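PDB 3BW2: 2-nitropropane dioxygenase from Streptomyces ansochromogenes, which probably oxidises alkyl nitronates such as propionate 3-nitronate with molecular oxygen, using bound FMN as cofactor in a TIM-barrel fold. Local coordinates for residues 221-226 with 232-237; 11-16 with 238-243; 169-174 with 201-206. All coordinates share one frame; numbering follows the deposited sequence.

Overall arrangement
The three contacts lie within one TIM barrel and share its parallel sheet, each setting a helix against a strand. Along the chain, contact 3 closes before contact 1 opens, and both fall between the two segments of contact 2, which brings the first barrel strand, 13-15, to the short helix that follows the last barrel strand, 233-236. Those two strands are neighbours, and the centres of contacts 1 and 2 are about 10 Å apart. Contact 3, on strand 168-172, is centred about 13 Å from contact 1 and 19 Å from contact 2. All three send residues to the same FMN, a worked case of barrel strands converging on one cofactor from different positions in the sequence.

Contact 1: residues 221-226 with 232-237; sequences GQIAAV and DAAQLG. With FMN (flavin mononucleotide), chain B.
The backbone N of G237 donates to FMN O1P over 2.9 Å in an almost straight bond (173°), and G237 directly follows strand 233-236, whose A234 packs on I223 and V226 of the preceding helix. In the middle of that packing, A234 CB lies 4.0 Å from I223 CG1 and as far from I223 CG2, so the methyl group fits into the fork of the isoleucine. V226, about one helical turn on, closes the arrangement with CG2 at 4.0 Å from A234 CB. Its chi1 of -62° sets CG2 between the backbone N and the carbonyl carbon, and this is the branch that meets the strand. The helix and strand axes approach to 7.9 Å and run at 133° to each other. L344 of helix 333-350 and I217 cover I223, while L197 of the second subunit packs on V226. Further along the strand, Q235 NE2 reaches to 3.0 Å from FMN O2'. A CB at G237 would run into FMN O4', consistent with a residue that has no side chain there. The whole is the second half of the beta-alpha-beta unit made by strand 211-214, helix 220-228 and strand 233-236, with the phosphate bound just past the C-terminal end of a barrel strand.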
# COMPACT_ATOMS: atom_id res chain seq x y z
N GLY A 221 15.45 0.09 8.01
CA GLY A 221 14.69 1.29 8.35
C GLY A 221 13.19 1.05 8.28
O GLY A 221 12.41 1.67 9.01
N GLN A 222 12.79 0.15 7.39
CA GLN A 222 11.38 -0.19 7.25
C GLN A 222 10.97 -1.06 8.43
O GLN A 222 9.82 -1.05 8.84
CB GLN A 222 11.15 -0.92 5.92
CG GLN A 222 11.28 -0.01 4.71
CD GLN A 222 11.29 -0.79 3.41
OE1 GLN A 222 12.22 -1.54 3.14
NE2 GLN A 222 10.26 -0.60 2.60
N ILE A 223 11.92 -1.81 8.97
CA ILE A 223 11.63 -2.65 10.13
C ILE A 223 11.38 -1.70 11.30
O ILE A 223 10.44 -1.88 12.08
CB ILE A 223 12.80 -3.62 10.45
CG1 ILE A 223 12.98 -4.61 9.28
CG2 ILE A 223 12.51 -4.37 11.74
CD1 ILE A 223 14.13 -5.61 9.47
N ALA A 224 12.22 -0.67 11.43
CA ALA A 224 12.06 0.31 12.50
C ALA A 224 10.71 1.00 12.31
O ALA A 224 10.02 1.32 13.28
CB ALA A 224 13.18 1.34 12.45
N ALA A 225 10.35 1.23 11.05
CA ALA A 225 9.10 1.89 10.73
C ALA A 225 7.90 1.10 11.26
O ALA A 225 7.05 1.67 11.95
CB ALA A 225 8.97 2.06 9.21
N VAL A 226 7.83 -0.19 10.96
CA VAL A 226 6.70 -0.99 11.43
C VAL A 226 6.68 -1.13 12.95
O VAL A 226 5.60 -1.21 13.55
CB VAL A 226 6.67 -2.40 10.79
CG1 VAL A 226 6.52 -2.27 9.28
CG2 VAL A 226 7.94 -3.18 11.15
N ASP A 232 5.40 -5.95 16.46
CA ASP A 232 6.37 -6.57 17.36
C ASP A 232 7.54 -7.10 16.54
O ASP A 232 8.65 -7.26 17.06
CB ASP A 232 5.72 -7.73 18.13
CG ASP A 232 5.19 -7.31 19.49
OD1 ASP A 232 4.52 -6.26 19.57
OD2 ASP A 232 5.45 -8.02 20.48
N ALA A 233 7.29 -7.38 15.27
CA ALA A 233 8.33 -7.90 14.40
C ALA A 233 7.96 -7.66 12.95
O ALA A 233 6.83 -7.27 12.65
CB ALA A 233 8.53 -9.40 14.64
N ALA A 234 8.92 -7.89 12.07
CA ALA A 234 8.71 -7.71 10.64
C ALA A 234 8.97 -9.05 9.97
O ALA A 234 9.95 -9.73 10.28
CB ALA A 234 9.67 -6.66 10.09
N GLN A 235 8.08 -9.45 9.06
CA GLN A 235 8.24 -10.70 8.33
C GLN A 235 8.61 -10.35 6.90
O GLN A 235 7.90 -9.60 6.22
CB GLN A 235 6.94 -11.51 8.35
CG GLN A 235 7.05 -12.80 7.56
CD GLN A 235 5.90 -13.74 7.83
OE1 GLN A 235 5.72 -14.23 8.95
NE2 GLN A 235 5.11 -14.02 6.79
N LEU A 236 9.73 -10.90 6.44
CA LEU A 236 10.25 -10.63 5.11
C LEU A 236 10.35 -11.88 4.24
O LEU A 236 10.94 -12.88 4.63
CB LEU A 236 11.65 -10.03 5.20
CG LEU A 236 11.89 -8.66 5.84
CD1 LEU A 236 11.41 -8.63 7.28
CD2 LEU A 236 13.38 -8.37 5.77
N GLY A 237 9.77 -11.79 3.04
CA GLY A 237 9.83 -12.90 2.11
C GLY A 237 10.81 -12.58 0.99
O GLY A 237 11.92 -13.13 0.95
N1 FMN B . 3.21 -17.00 2.97
C2 FMN B . 2.74 -18.16 3.61
O2 FMN B . 2.09 -18.07 4.64
N3 FMN B . 3.00 -19.41 3.08
C4 FMN B . 3.74 -19.60 1.92
O4 FMN B . 3.96 -20.75 1.49
C4A FMN B . 4.25 -18.44 1.27
N5 FMN B . 5.02 -18.55 0.12
C5A FMN B . 5.55 -17.43 -0.53
C6 FMN B . 6.35 -17.60 -1.69
C7 FMN B . 6.93 -16.49 -2.39
C7M FMN B . 8.31 -16.81 -3.02
C8 FMN B . 6.67 -15.19 -1.80
C8M FMN B . 7.66 -14.03 -1.89
C9 FMN B . 5.85 -15.00 -0.65
C9A FMN B . 5.28 -16.13 -0.00
N10 FMN B . 4.48 -16.00 1.16
C10 FMN B . 3.97 -17.14 1.81
C1' FMN B . 4.02 -14.62 1.64
C2' FMN B . 4.94 -14.20 2.81
O2' FMN B . 4.46 -14.80 4.01
C3' FMN B . 4.94 -12.65 3.06
O3' FMN B . 3.58 -12.28 3.30
C4' FMN B . 5.48 -11.82 1.89
O4' FMN B . 6.69 -12.43 1.44
C5' FMN B . 5.75 -10.35 2.33
O5' FMN B . 6.26 -9.54 1.24
P FMN B . 7.82 -9.35 0.78
O1P FMN B . 8.18 -9.48 2.23
O2P FMN B . 7.25 -8.08 0.18
O3P FMN B . 7.61 -10.64 0.02

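Contact 2: residues 11-16 with 238-243; sequences LPIVQA and TAFLAT. With FMN (flavin mononucleotide), chain B.
F240 lays its ring against the strand 13-15, meeting Q15 over one face and I13 at its edge. The face contact is a CH-pi interaction: Q15 CB stands 4.2 Å from the ring centroid, 22° off the normal and displaced toward the rim on the CD2 side. Q15 CG continues the cover, 4.0 Å from F240 CG, with chi1 at 164° placing it anti to the backbone N, over the root of the ring. I13 comes in near the ring plane instead, its CG2 4.3 Å from F240 CE2. One aromatic side chain thus touches two residues on the same strand in two different ways.

The helix carrying F240 is also a phosphate anchor. T238, at its first turn, grips FMN O3P twice, from N at 3.0 Å and from OG1 at 2.9 Å, and OG1 is itself bonded to G322 N. A negative group at this N-terminal end would probably gain from the helix dipole as well. Farther along the segment, F240 O accepts from T243 OG1 at 2.7 Å and also from T243 N, so two donors grip one carbonyl. A16 CB, beyond the strand, packs 3.6 Å from FMN C2', and L241 meets the dimethylbenzene end of the flavin through C7M.

Around this core, V31 of helix 25-33 touches both Q15 and F240, L336 of helix 333-350 lies on F240, and strand 13-15 runs parallel beside strand 233-236.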
# COMPACT_ATOMS: atom_id res chain seq x y z
N LEU A 11 16.31 -10.83 17.44
CA LEU A 11 15.96 -9.78 16.49
C LEU A 11 14.51 -9.88 16.02
O LEU A 11 13.99 -10.97 15.80
CB LEU A 11 16.91 -9.84 15.29
CG LEU A 11 18.39 -9.65 15.63
CD1 LEU A 11 19.24 -9.98 14.42
CD2 LEU A 11 18.64 -8.22 16.09
N PRO A 12 13.84 -8.73 15.87
CA PRO A 12 12.44 -8.64 15.43
C PRO A 12 12.33 -8.88 13.93
O PRO A 12 11.66 -8.14 13.21
CB PRO A 12 12.07 -7.22 15.80
CG PRO A 12 13.34 -6.47 15.50
CD PRO A 12 14.40 -7.38 16.10
N ILE A 13 12.99 -9.94 13.46
CA ILE A 13 13.00 -10.27 12.05
C ILE A 13 12.54 -11.69 11.79
O ILE A 13 13.08 -12.64 12.36
CB ILE A 13 14.42 -10.11 11.47
CG1 ILE A 13 14.95 -8.71 11.78
CG2 ILE A 13 14.40 -10.38 9.97
CD1 ILE A 13 16.40 -8.49 11.39
N VAL A 14 11.55 -11.83 10.92
CA VAL A 14 11.03 -13.15 10.59
C VAL A 14 11.20 -13.42 9.10
O VAL A 14 10.83 -12.60 8.27
CB VAL A 14 9.53 -13.25 10.93
CG1 VAL A 14 9.01 -14.65 10.59
CG2 VAL A 14 9.30 -12.95 12.40
N GLN A 15 11.77 -14.58 8.78
CA GLN A 15 11.93 -14.96 7.38
C GLN A 15 10.62 -15.64 7.00
O GLN A 15 10.25 -16.68 7.56
CB GLN A 15 13.09 -15.94 7.20
CG GLN A 15 13.08 -16.68 5.88
CD GLN A 15 12.79 -18.16 6.05
OE1 GLN A 15 11.91 -18.73 5.40
NE2 GLN A 15 13.55 -18.80 6.94
N ALA A 16 9.90 -15.03 6.07
CA ALA A 16 8.62 -15.56 5.64
C ALA A 16 8.71 -16.97 5.05
O ALA A 16 9.66 -17.29 4.33
CB ALA A 16 7.99 -14.63 4.61
N THR A 238 10.42 -11.68 0.10
CA THR A 238 11.24 -11.29 -1.05
C THR A 238 12.70 -10.97 -0.70
O THR A 238 13.61 -11.34 -1.44
CB THR A 238 10.60 -10.09 -1.79
OG1 THR A 238 9.30 -10.46 -2.27
CG2 THR A 238 11.47 -9.68 -2.98
N ALA A 239 12.92 -10.29 0.42
CA ALA A 239 14.29 -9.96 0.81
C ALA A 239 15.14 -11.22 0.99
O ALA A 239 16.32 -11.23 0.67
CB ALA A 239 14.28 -9.14 2.10
N PHE A 240 14.53 -12.30 1.49
CA PHE A 240 15.27 -13.55 1.68
C PHE A 240 15.25 -14.46 0.45
O PHE A 240 16.08 -15.36 0.32
CB PHE A 240 14.72 -14.31 2.89
CG PHE A 240 15.17 -13.73 4.20
CD1 PHE A 240 16.48 -13.90 4.64
CD2 PHE A 240 14.29 -12.99 4.99
CE1 PHE A 240 16.92 -13.34 5.83
CE2 PHE A 240 14.72 -12.42 6.18
CZ PHE A 240 16.05 -12.59 6.60
N LEU A 241 14.30 -14.22 -0.45
CA LEU A 241 14.17 -15.01 -1.67
C LEU A 241 15.44 -14.90 -2.50
O LEU A 241 15.85 -15.84 -3.18
CB LEU A 241 12.98 -14.48 -2.49
CG LEU A 241 12.57 -15.18 -3.79
CD1 LEU A 241 12.15 -16.61 -3.51
CD2 LEU A 241 11.40 -14.43 -4.41
N ALA A 242 16.07 -13.73 -2.41
CA ALA A 242 17.28 -13.42 -3.16
C ALA A 242 18.60 -13.91 -2.54
O ALA A 242 19.65 -13.81 -3.18
CB ALA A 242 17.35 -11.91 -3.39
N THR A 243 18.55 -14.42 -1.31
CA THR A 243 19.77 -14.88 -0.64
C THR A 243 20.27 -16.21 -1.18
O THR A 243 19.53 -16.96 -1.82
CB THR A 243 19.58 -14.98 0.91
OG1 THR A 243 18.57 -15.95 1.21
CG2 THR A 243 19.17 -13.64 1.48
N1 FMN B . 3.21 -17.00 2.97
C2 FMN B . 2.74 -18.16 3.61
O2 FMN B . 2.09 -18.07 4.64
N3 FMN B . 3.00 -19.41 3.08
C4 FMN B . 3.74 -19.60 1.92
O4 FMN B . 3.96 -20.75 1.49
C4A FMN B . 4.25 -18.44 1.27
N5 FMN B . 5.02 -18.55 0.12
C5A FMN B . 5.55 -17.43 -0.53
C6 FMN B . 6.35 -17.60 -1.69
C7 FMN B . 6.93 -16.49 -2.39
C7M FMN B . 8.31 -16.81 -3.02
C8 FMN B . 6.67 -15.19 -1.80
C8M FMN B . 7.66 -14.03 -1.89
C9 FMN B . 5.85 -15.00 -0.65
C9A FMN B . 5.28 -16.13 -0.00
N10 FMN B . 4.48 -16.00 1.16
C10 FMN B . 3.97 -17.14 1.81
C1' FMN B . 4.02 -14.62 1.64
C2' FMN B . 4.94 -14.20 2.81
O2' FMN B . 4.46 -14.80 4.01
C3' FMN B . 4.94 -12.65 3.06
O3' FMN B . 3.58 -12.28 3.30
C4' FMN B . 5.48 -11.82 1.89
O4' FMN B . 6.69 -12.43 1.44
C5' FMN B . 5.75 -10.35 2.33
O5' FMN B . 6.26 -9.54 1.24
P FMN B . 7.82 -9.35 0.78
O1P FMN B . 8.18 -9.48 2.23
O2P FMN B . 7.25 -8.08 0.18
O3P FMN B . 7.61 -10.64 0.02

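Contact 3: residues 169-174 with 201-206; sequences VIAQGV and AQVREA. With FMN (flavin mononucleotide), chain B.
V203 leans its two methyl groups onto V169 and A171, joining helix 196-206 to strand 168-172 of the TIM barrel, where helices cover the outer side of the strands. The two valines pass at a slant and touch through one branch each, V169 CG1 to V203 CG1 at 3.9 Å. These branches meet with V203 CG1 anti to its own backbone N (chi1 169°) and V169 CG1 between backbone N and carbonyl carbon (chi1 56°), a setting that leaves V203 CG2 for the alanine. That second branch, V203 CG2, comes to 4.2 Å from A171 CB, so the valine straddles two residues that face the helix from the strand. V211 of the adjacent strand borders all three, and A158 of helix 155-163 also packs on V203. On the outer side of the helix, E205 forms a salt bridge with R219 of the second subunit.

Where the strand ends, Q172 turns to the cofactor. Its amide is held at both ends: OE1 accepts from G181 N, while NE2 donates to H179 O and to FMN O3'. An alanine here would take away the amide, and all three would probably be left without this partner. The bond from Q172 NE2 to FMN O3' spans 3.0 Å and is bent, at 142°.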
# COMPACT_ATOMS: atom_id res chain seq x y z
N VAL A 169 -0.99 -12.07 15.18
CA VAL A 169 -1.53 -11.97 13.84
C VAL A 169 -0.48 -11.36 12.92
O VAL A 169 0.26 -10.46 13.32
CB VAL A 169 -2.80 -11.07 13.82
CG1 VAL A 169 -2.49 -9.70 14.41
CG2 VAL A 169 -3.33 -10.93 12.39
N ILE A 170 -0.41 -11.87 11.70
CA ILE A 170 0.53 -11.35 10.72
C ILE A 170 -0.26 -10.39 9.84
O ILE A 170 -1.11 -10.83 9.06
CB ILE A 170 1.11 -12.45 9.83
CG1 ILE A 170 1.85 -13.49 10.69
CG2 ILE A 170 2.05 -11.84 8.79
CD1 ILE A 170 2.21 -14.77 9.95
N ALA A 171 -0.01 -9.10 9.96
CA ALA A 171 -0.70 -8.11 9.15
C ALA A 171 0.05 -8.00 7.83
O ALA A 171 1.10 -7.37 7.75
CB ALA A 171 -0.73 -6.75 9.86
N GLN A 172 -0.49 -8.65 6.80
CA GLN A 172 0.13 -8.65 5.49
C GLN A 172 -0.49 -7.59 4.59
O GLN A 172 -1.67 -7.67 4.23
CB GLN A 172 -0.02 -10.03 4.85
CG GLN A 172 0.57 -10.14 3.45
CD GLN A 172 0.00 -11.32 2.69
OE1 GLN A 172 -1.22 -11.52 2.66
NE2 GLN A 172 0.88 -12.11 2.06
N GLY A 173 0.31 -6.59 4.22
CA GLY A 173 -0.16 -5.51 3.38
C GLY A 173 -0.26 -5.87 1.90
O GLY A 173 0.19 -6.93 1.47
N VAL A 174 -0.82 -4.95 1.12
CA VAL A 174 -1.00 -5.17 -0.30
C VAL A 174 0.33 -5.28 -1.06
O VAL A 174 0.39 -5.90 -2.13
CB VAL A 174 -1.86 -4.03 -0.93
CG1 VAL A 174 -1.04 -2.76 -1.04
CG2 VAL A 174 -2.40 -4.46 -2.28
N ALA A 201 -1.72 0.01 11.41
CA ALA A 201 -2.36 0.89 12.39
C ALA A 201 -3.77 0.42 12.72
O ALA A 201 -4.18 0.43 13.88
CB ALA A 201 -2.39 2.33 11.85
N GLN A 202 -4.51 0.01 11.69
CA GLN A 202 -5.88 -0.46 11.88
C GLN A 202 -5.91 -1.74 12.71
O GLN A 202 -6.71 -1.88 13.63
CB GLN A 202 -6.54 -0.74 10.52
CG GLN A 202 -6.81 0.49 9.66
CD GLN A 202 -7.46 0.13 8.33
OE1 GLN A 202 -8.55 -0.45 8.29
NE2 GLN A 202 -6.80 0.47 7.23
N VAL A 203 -5.03 -2.68 12.39
CA VAL A 203 -4.96 -3.94 13.11
C VAL A 203 -4.54 -3.72 14.57
O VAL A 203 -5.11 -4.32 15.48
CB VAL A 203 -3.98 -4.93 12.44
CG1 VAL A 203 -3.71 -6.12 13.36
CG2 VAL A 203 -4.56 -5.40 11.11
N ARG A 204 -3.57 -2.84 14.78
CA ARG A 204 -3.10 -2.56 16.13
C ARG A 204 -4.23 -2.04 17.03
O ARG A 204 -4.26 -2.34 18.23
CB ARG A 204 -1.94 -1.55 16.09
CG ARG A 204 -1.45 -1.06 17.46
CD ARG A 204 -1.57 -2.13 18.55
NE ARG A 204 -0.61 -3.23 18.43
CZ ARG A 204 -0.89 -4.50 18.70
NH1 ARG A 204 -2.10 -4.86 19.11
NH2 ARG A 204 0.06 -5.42 18.59
N GLU A 205 -5.17 -1.30 16.46
CA GLU A 205 -6.29 -0.77 17.24
C GLU A 205 -7.48 -1.73 17.29
O GLU A 205 -8.41 -1.52 18.07
CB GLU A 205 -6.75 0.58 16.69
CG GLU A 205 -5.65 1.62 16.61
CD GLU A 205 -6.17 3.04 16.72
OE1 GLU A 205 -7.31 3.30 16.28
OE2 GLU A 205 -5.42 3.90 17.23
N ALA A 206 -7.45 -2.76 16.46
CA ALA A 206 -8.54 -3.73 16.40
C ALA A 206 -8.33 -4.94 17.31
O ALA A 206 -9.30 -5.56 17.75
CB ALA A 206 -8.74 -4.20 14.97
N1 FMN B . 3.21 -17.00 2.97
C2 FMN B . 2.74 -18.16 3.61
O2 FMN B . 2.09 -18.07 4.64
N3 FMN B . 3.00 -19.41 3.08
C4 FMN B . 3.74 -19.60 1.92
O4 FMN B . 3.96 -20.75 1.49
C4A FMN B . 4.25 -18.44 1.27
N5 FMN B . 5.02 -18.55 0.12
C5A FMN B . 5.55 -17.43 -0.53
C6 FMN B . 6.35 -17.60 -1.69
C7 FMN B . 6.93 -16.49 -2.39
C7M FMN B . 8.31 -16.81 -3.02
C8 FMN B . 6.67 -15.19 -1.80
C8M FMN B . 7.66 -14.03 -1.89
C9 FMN B . 5.85 -15.00 -0.65
C9A FMN B . 5.28 -16.13 -0.00
N10 FMN B . 4.48 -16.00 1.16
C10 FMN B . 3.97 -17.14 1.81
C1' FMN B . 4.02 -14.62 1.64
C2' FMN B . 4.94 -14.20 2.81
O2' FMN B . 4.46 -14.80 4.01
C3' FMN B . 4.94 -12.65 3.06
O3' FMN B . 3.58 -12.28 3.30
C4' FMN B . 5.48 -11.82 1.89
O4' FMN B . 6.69 -12.43 1.44
C5' FMN B . 5.75 -10.35 2.33
O5' FMN B . 6.26 -9.54 1.24
P FMN B . 7.82 -9.35 0.78
O1P FMN B . 8.18 -9.48 2.23
O2P FMN B . 7.25 -8.08 0.18
O3P FMN B . 7.61 -10.64 0.02